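Side-chain contacts in DNA-damage inducible protein DDI1-like protein (Leishmania major, PDB 5YQ8), which acts as a dimeric aspartic protease, this chain being the retropepsin-like domain of a Ddi1-family protein: residues 102-107 with 118-123; 74-79 with 111-116. All coordinates share one frame; numbering follows the deposited sequence.

In the fold
Contacts 1 and 2 share the three-stranded antiparallel sheet 103-105, 110-113, 116-119, and their centres lie about 13 Å apart. Contact 1 joins the end of strand 103-105, which the second subunit continues, to Phe120, just past strand 116-119, on either side of strand 110-113 in sheet order; contact 2 packs this middle strand and its turn on strand 74-83 of the six-stranded mixed sheet. Backbone pairing links the two: Val118 O to Leu111 N at 2.6 Å and Met103 O to Thr112 N at 2.8 Å, both probable hydrogen bonds. Contact 1 is nearer the catalytic centre, the side chain of Ile104 lying about 8 Å from that of the active-site Asp22, whereas contact 2 is remote.

Contact 1: 102-107 with 118-123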
loop_
_atom_site.group_PDB
_atom_site.type_symbol
_atom_site.label_atom_id
_atom_site.label_comp_id
_atom_site.label_asym_id
_atom_site.label_seq_id
_atom_site.Cartn_x
_atom_site.Cartn_y
_atom_site.Cartn_z
ATOM N N MET A 102 -8.697 -4.642 9.399
ATOM C CA MET A 102 -8.317 -3.278 9.687
ATOM C C MET A 102 -8.954 -2.313 8.701
ATOM O O MET A 102 -9.475 -2.691 7.667
ATOM C CB MET A 102 -6.762 -3.123 9.717
ATOM C CG MET A 102 -6.118 -3.923 10.822
ATOM S SD MET A 102 -4.326 -3.716 10.793
ATOM C CE MET A 102 -3.734 -5.120 11.753
ATOM N N MET A 103 -8.878 -1.036 9.063
ATOM C CA MET A 103 -9.410 0.036 8.289
ATOM C C MET A 103 -8.329 1.100 8.224
ATOM O O MET A 103 -7.820 1.573 9.255
ATOM C CB MET A 103 -10.711 0.555 8.904
ATOM C CG MET A 103 -11.890 -0.468 8.990
ATOM S SD MET A 103 -13.242 -0.123 10.177
ATOM C CE MET A 103 -14.105 -1.684 10.293
ATOM N N ILE A 104 -8.008 1.514 6.992
ATOM C CA ILE A 104 -6.987 2.513 6.733
ATOM C C ILE A 104 -7.754 3.757 6.370
ATOM O O ILE A 104 -8.157 3.963 5.194
ATOM C CB ILE A 104 -6.040 2.101 5.616
ATOM C CG1 ILE A 104 -5.382 0.747 5.929
ATOM C CG2 ILE A 104 -4.917 3.114 5.392
ATOM C CD1 ILE A 104 -4.852 0.057 4.661
ATOM N N ASP A 105 -8.006 4.554 7.407
ATOM C CA ASP A 105 -8.876 5.718 7.319
ATOM C C ASP A 105 -8.038 6.976 7.083
ATOM O O ASP A 105 -7.467 7.506 7.998
ATOM C CB ASP A 105 -9.721 5.827 8.584
ATOM C CG ASP A 105 -10.836 6.829 8.456
ATOM O OD1 ASP A 105 -10.865 7.604 7.472
ATOM O OD2 ASP A 105 -11.713 6.858 9.354
ATOM N N LEU A 106 -7.994 7.432 5.833
ATOM C CA LEU A 106 -7.257 8.629 5.434
ATOM C C LEU A 106 -8.116 9.868 5.392
ATOM O O LEU A 106 -7.728 10.882 4.795
ATOM C CB LEU A 106 -6.625 8.471 4.058
ATOM C CG LEU A 106 -5.673 7.316 3.971
ATOM C CD1 LEU A 106 -5.646 6.767 2.541
ATOM C CD2 LEU A 106 -4.325 7.728 4.493
ATOM N N LYS A 107 -9.279 9.790 5.998
ATOM C CA LYS A 107 -10.047 10.985 6.253
ATOM C C LYS A 107 -9.642 11.539 7.625
ATOM O O LYS A 107 -9.360 12.710 7.745
ATOM C CB LYS A 107 -11.521 10.637 6.159
ATOM C CG LYS A 107 -12.453 11.779 6.467
ATOM C CD LYS A 107 -13.896 11.321 6.289
ATOM C CE LYS A 107 -14.916 12.321 6.863
ATOM N NZ LYS A 107 -16.201 12.294 6.069
ATOM N N VAL A 118 -5.508 4.086 15.826
ATOM C CA VAL A 118 -4.136 4.538 15.991
ATOM C C VAL A 118 -3.902 5.586 14.903
ATOM O O VAL A 118 -3.955 5.266 13.737
ATOM C CB VAL A 118 -3.122 3.400 15.743
ATOM C CG1 VAL A 118 -1.720 3.760 16.170
ATOM C CG2 VAL A 118 -3.494 2.229 16.559
ATOM N N PRO A 119 -3.516 6.813 15.278
ATOM C CA PRO A 119 -3.214 7.825 14.285
ATOM C C PRO A 119 -1.841 7.541 13.667
ATOM O O PRO A 119 -0.942 7.030 14.332
ATOM C CB PRO A 119 -3.207 9.130 15.072
ATOM C CG PRO A 119 -3.125 8.770 16.507
ATOM C CD PRO A 119 -3.133 7.258 16.615
ATOM N N PHE A 120 -1.748 7.820 12.376
ATOM C CA PHE A 120 -0.525 7.701 11.617
ATOM C C PHE A 120 0.407 8.730 12.146
ATOM O O PHE A 120 -0.006 9.899 12.484
ATOM C CB PHE A 120 -0.764 7.898 10.117
ATOM C CG PHE A 120 -1.636 6.812 9.521
ATOM C CD1 PHE A 120 -1.269 5.468 9.613
ATOM C CD2 PHE A 120 -2.863 7.124 8.928
ATOM C CE1 PHE A 120 -2.125 4.456 9.130
ATOM C CE2 PHE A 120 -3.697 6.109 8.439
ATOM C CZ PHE A 120 -3.324 4.772 8.541
ATOM N N LEU A 121 1.665 8.316 12.194
ATOM C CA LEU A 121 2.682 9.153 12.714
ATOM C C LEU A 121 2.871 10.354 11.807
ATOM O O LEU A 121 2.812 10.214 10.568
ATOM C CB LEU A 121 4.008 8.414 12.825
ATOM C CG LEU A 121 4.092 7.220 13.765
ATOM C CD1 LEU A 121 5.343 6.460 13.439
ATOM C CD2 LEU A 121 4.122 7.664 15.216
ATOM N N PRO A 122 3.137 11.533 12.420
ATOM C CA PRO A 122 3.422 12.723 11.631
ATOM C C PRO A 122 4.755 12.627 10.976
ATOM O O PRO A 122 5.567 11.863 11.398
ATOM C CB PRO A 122 3.394 13.840 12.660
ATOM C CG PRO A 122 3.524 13.169 13.938
ATOM C CD PRO A 122 2.869 11.876 13.819
ATOM N N GLU A 123 4.964 13.392 9.923
ATOM C CA GLU A 123 6.224 13.309 9.147
ATOM C C GLU A 123 7.401 13.536 10.040
ATOM O O GLU A 123 8.441 12.886 9.864
ATOM C CB GLU A 123 6.268 14.381 8.026
ATOM C CG GLU A 123 7.461 14.322 7.028
ATOM C CD GLU A 123 7.790 12.911 6.530
ATOM O OE1 GLU A 123 8.945 12.434 6.772
ATOM O OE2 GLU A 123 6.906 12.252 5.924
#
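Apolar packing between Ile104 and Phe120 forms the main side-chain link between 102-107 and 118-123, with the branch methyl CG2 of Ile104 placed 3.9 Å from CZ of the ring. The two chains run roughly perpendicular, and the methyl approaches the ring obliquely. With chi1 at -56°, CG1 lies beside the backbone N and CG2 opposite it, which is the branch that meets the ring. A looser apolar contact comes from Leu106, whose CD2 is 4.3 Å from Phe120 CE2, again from an oblique direction. All these residues are buried, and Phe120 supplies over half of the 112 Å² of surface covered.

The paired strands themselves are not neighbours: strand 110-113 runs between 103-105 and 116-119, and the nearest CA atoms, those of Asp105 and Pro119 or of Leu106 and Phe120, stay 9.2 Å apart. The phenyl ring bridges this gap, its side chain also resting on Asn109 just before the middle strand. Residues 103-105 pair antiparallel with a strand of the second subunit, so the sheet runs on across the dimer interface of this retropepsin-like domain, and Ile104 packs on Ile104 of that subunit.

One polar atom, Asp105 O, lies at the ring edge near its plane, 4.0 Å from Phe120 CE2. The Asp105 carboxylate turns elsewhere: OD1 accepts from Lys107 N at 3.1 Å in an Asx turn, met from the anti side 31° out of the carboxylate plane, and OD2 is hydrogen-bonded to ND1 of His108.

Contact 2: 74-79 with 111-116; sequences MYIPFA and LTIDNI
Met74 meets Ile113 through a side chain that is extended as far as SD and then bends: chi3 of -65° folds the terminal methyl CE back over the start of the turn at 113-116. Ile113 has CG1 anti to its carbonyl carbon (chi1 -41°), which directs CD1 toward strand 74-83 and places CG2 where the methionine methyl can reach it.

CE of Met74 rests mainly on Ile113, 3.4 Å from its O and 3.7 Å from its CG2, and so touches both backbone and side chain of that residue. It also touches CB of Asp114, which SD of Met74 approaches to 3.7 Å, the methionine chain passing nearly perpendicular to that of the aspartate. Farther along the strand, Ile76 and Ile113 meet end on through their CD1 methyls, 4.2 Å apart.

The surface that receives Met74 is a type II' beta turn from Ile113 to Ile116. It closes the beta hairpin of strands 110-113 and 116-119, with Ile113 N donating to Ile116 O at 3.0 Å and Ile116 N to Ile113 O at 3.2 Å. Asp114 has a positive phi (59°), as the second position of such a turn requires. Leu71 of strand 62-71 packs on Ile113 alongside Met74 and Ile76, so the hairpin end lies against the mixed sheet at strands 62-71 and 74-83. Met102, from the loop before strand 103-105, also covers Ile113.

No hydrogen bond crosses between 74-79 and 111-116. Their association rests mainly on van der Waals packing over 184 Å², including a methyl against the carbonyl O of Ile113, with Asp114 at the exposed rim, while the polar backbone of Ile113 is satisfied within its own hairpin.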
loop_
_atom_site.group_PDB
_atom_site.type_symbol
_atom_site.label_atom_id
_atom_site.label_comp_id
_atom_site.label_asym_id
_atom_site.label_seq_id
_atom_site.Cartn_x
_atom_site.Cartn_y
_atom_site.Cartn_z
ATOM N N MET A 74 -4.173 -3.176 21.797
ATOM C CA MET A 74 -4.659 -4.537 21.856
ATOM C C MET A 74 -3.533 -5.432 21.491
ATOM O O MET A 74 -2.704 -5.086 20.667
ATOM C CB MET A 74 -5.795 -4.760 20.870
ATOM C CG MET A 74 -7.063 -3.990 21.122
ATOM S SD MET A 74 -8.255 -4.397 19.817
ATOM C CE MET A 74 -7.447 -3.747 18.401
ATOM N N TYR A 75 -3.461 -6.584 22.149
ATOM C CA TYR A 75 -2.539 -7.681 21.678
ATOM C C TYR A 75 -3.051 -8.362 20.444
ATOM O O TYR A 75 -4.090 -8.954 20.510
ATOM C CB TYR A 75 -2.275 -8.693 22.814
ATOM C CG TYR A 75 -1.280 -8.123 23.778
ATOM C CD1 TYR A 75 -1.686 -7.230 24.772
ATOM C CD2 TYR A 75 0.078 -8.388 23.656
ATOM C CE1 TYR A 75 -0.790 -6.659 25.658
ATOM C CE2 TYR A 75 1.006 -7.795 24.529
ATOM C CZ TYR A 75 0.551 -6.942 25.537
ATOM O OH TYR A 75 1.448 -6.337 26.395
ATOM N N ILE A 76 -2.339 -8.251 19.326
ATOM C CA ILE A 76 -2.756 -8.766 18.034
ATOM C C ILE A 76 -1.728 -9.775 17.484
ATOM O O ILE A 76 -0.555 -9.462 17.362
ATOM C CB ILE A 76 -2.910 -7.609 17.038
ATOM C CG1 ILE A 76 -4.125 -6.853 17.432
ATOM C CG2 ILE A 76 -3.097 -8.116 15.602
ATOM C CD1 ILE A 76 -3.916 -5.389 17.290
ATOM N N PRO A 77 -2.157 -10.990 17.127
ATOM C CA PRO A 77 -1.213 -11.975 16.676
ATOM C C PRO A 77 -0.818 -11.692 15.241
ATOM O O PRO A 77 -1.706 -11.703 14.361
ATOM C CB PRO A 77 -1.994 -13.295 16.793
ATOM C CG PRO A 77 -3.405 -12.906 16.688
ATOM C CD PRO A 77 -3.514 -11.538 17.225
ATOM N N PHE A 78 0.495 -11.447 15.011
ATOM C CA PHE A 78 1.084 -11.289 13.704
ATOM C C PHE A 78 1.871 -12.493 13.255
ATOM O O PHE A 78 2.438 -13.214 14.032
ATOM C CB PHE A 78 2.007 -10.077 13.689
ATOM C CG PHE A 78 1.276 -8.792 13.328
ATOM C CD1 PHE A 78 0.304 -8.257 14.196
ATOM C CD2 PHE A 78 1.515 -8.152 12.107
ATOM C CE1 PHE A 78 -0.396 -7.134 13.869
ATOM C CE2 PHE A 78 0.809 -7.001 11.786
ATOM C CZ PHE A 78 -0.136 -6.497 12.668
ATOM N N ALA A 79 1.934 -12.672 11.942
ATOM C CA ALA A 79 2.852 -13.618 11.269
ATOM C C ALA A 79 3.515 -12.836 10.158
ATOM O O ALA A 79 2.835 -12.055 9.424
ATOM C CB ALA A 79 2.134 -14.780 10.664
ATOM N N LEU A 111 -5.541 4.345 11.893
ATOM C CA LEU A 111 -5.662 2.934 11.601
ATOM C C LEU A 111 -6.597 2.343 12.584
ATOM O O LEU A 111 -6.294 2.342 13.789
ATOM C CB LEU A 111 -4.343 2.233 11.713
ATOM C CG LEU A 111 -4.307 0.743 11.333
ATOM C CD1 LEU A 111 -4.567 0.518 9.845
ATOM C CD2 LEU A 111 -2.945 0.147 11.725
ATOM N N THR A 112 -7.732 1.894 12.072
ATOM C CA THR A 112 -8.791 1.427 12.926
ATOM C C THR A 112 -8.815 -0.107 12.971
ATOM O O THR A 112 -8.859 -0.771 11.979
ATOM C CB THR A 112 -10.165 1.913 12.431
ATOM O OG1 THR A 112 -10.132 3.309 12.180
ATOM C CG2 THR A 112 -11.195 1.603 13.375
ATOM N N ILE A 113 -8.710 -0.639 14.169
ATOM C CA ILE A 113 -8.830 -2.080 14.456
ATOM C C ILE A 113 -9.739 -2.189 15.688
ATOM O O ILE A 113 -9.472 -1.579 16.672
ATOM C CB ILE A 113 -7.469 -2.720 14.806
ATOM C CG1 ILE A 113 -6.333 -2.190 13.898
ATOM C CG2 ILE A 113 -7.606 -4.234 14.757
ATOM C CD1 ILE A 113 -4.978 -2.714 14.273
ATOM N N ASP A 114 -10.803 -2.970 15.608
ATOM C CA ASP A 114 -11.836 -3.068 16.648
ATOM C C ASP A 114 -12.421 -1.681 16.843
ATOM O O ASP A 114 -12.691 -1.022 15.886
ATOM C CB ASP A 114 -11.318 -3.807 17.916
ATOM C CG ASP A 114 -12.385 -4.738 18.551
ATOM O OD1 ASP A 114 -13.513 -4.834 18.001
ATOM O OD2 ASP A 114 -12.116 -5.319 19.607
ATOM N N ASN A 115 -12.585 -1.239 18.071
ATOM C CA ASN A 115 -13.106 0.105 18.410
ATOM C C ASN A 115 -11.966 1.184 18.642
ATOM O O ASN A 115 -12.163 2.112 19.404
ATOM C CB ASN A 115 -13.942 0.081 19.724
ATOM C CG ASN A 115 -14.946 -1.055 19.798
ATOM O OD1 ASN A 115 -15.579 -1.419 18.807
ATOM N ND2 ASN A 115 -15.083 -1.646 20.976
ATOM N N ILE A 116 -10.784 0.998 18.068
ATOM C CA ILE A 116 -9.623 1.784 18.458
ATOM C C ILE A 116 -8.934 2.251 17.175
ATOM O O ILE A 116 -8.613 1.449 16.293
ATOM C CB ILE A 116 -8.614 0.960 19.332
ATOM C CG1 ILE A 116 -9.323 0.194 20.452
ATOM C CG2 ILE A 116 -7.574 1.882 19.900
ATOM C CD1 ILE A 116 -10.139 1.061 21.436
#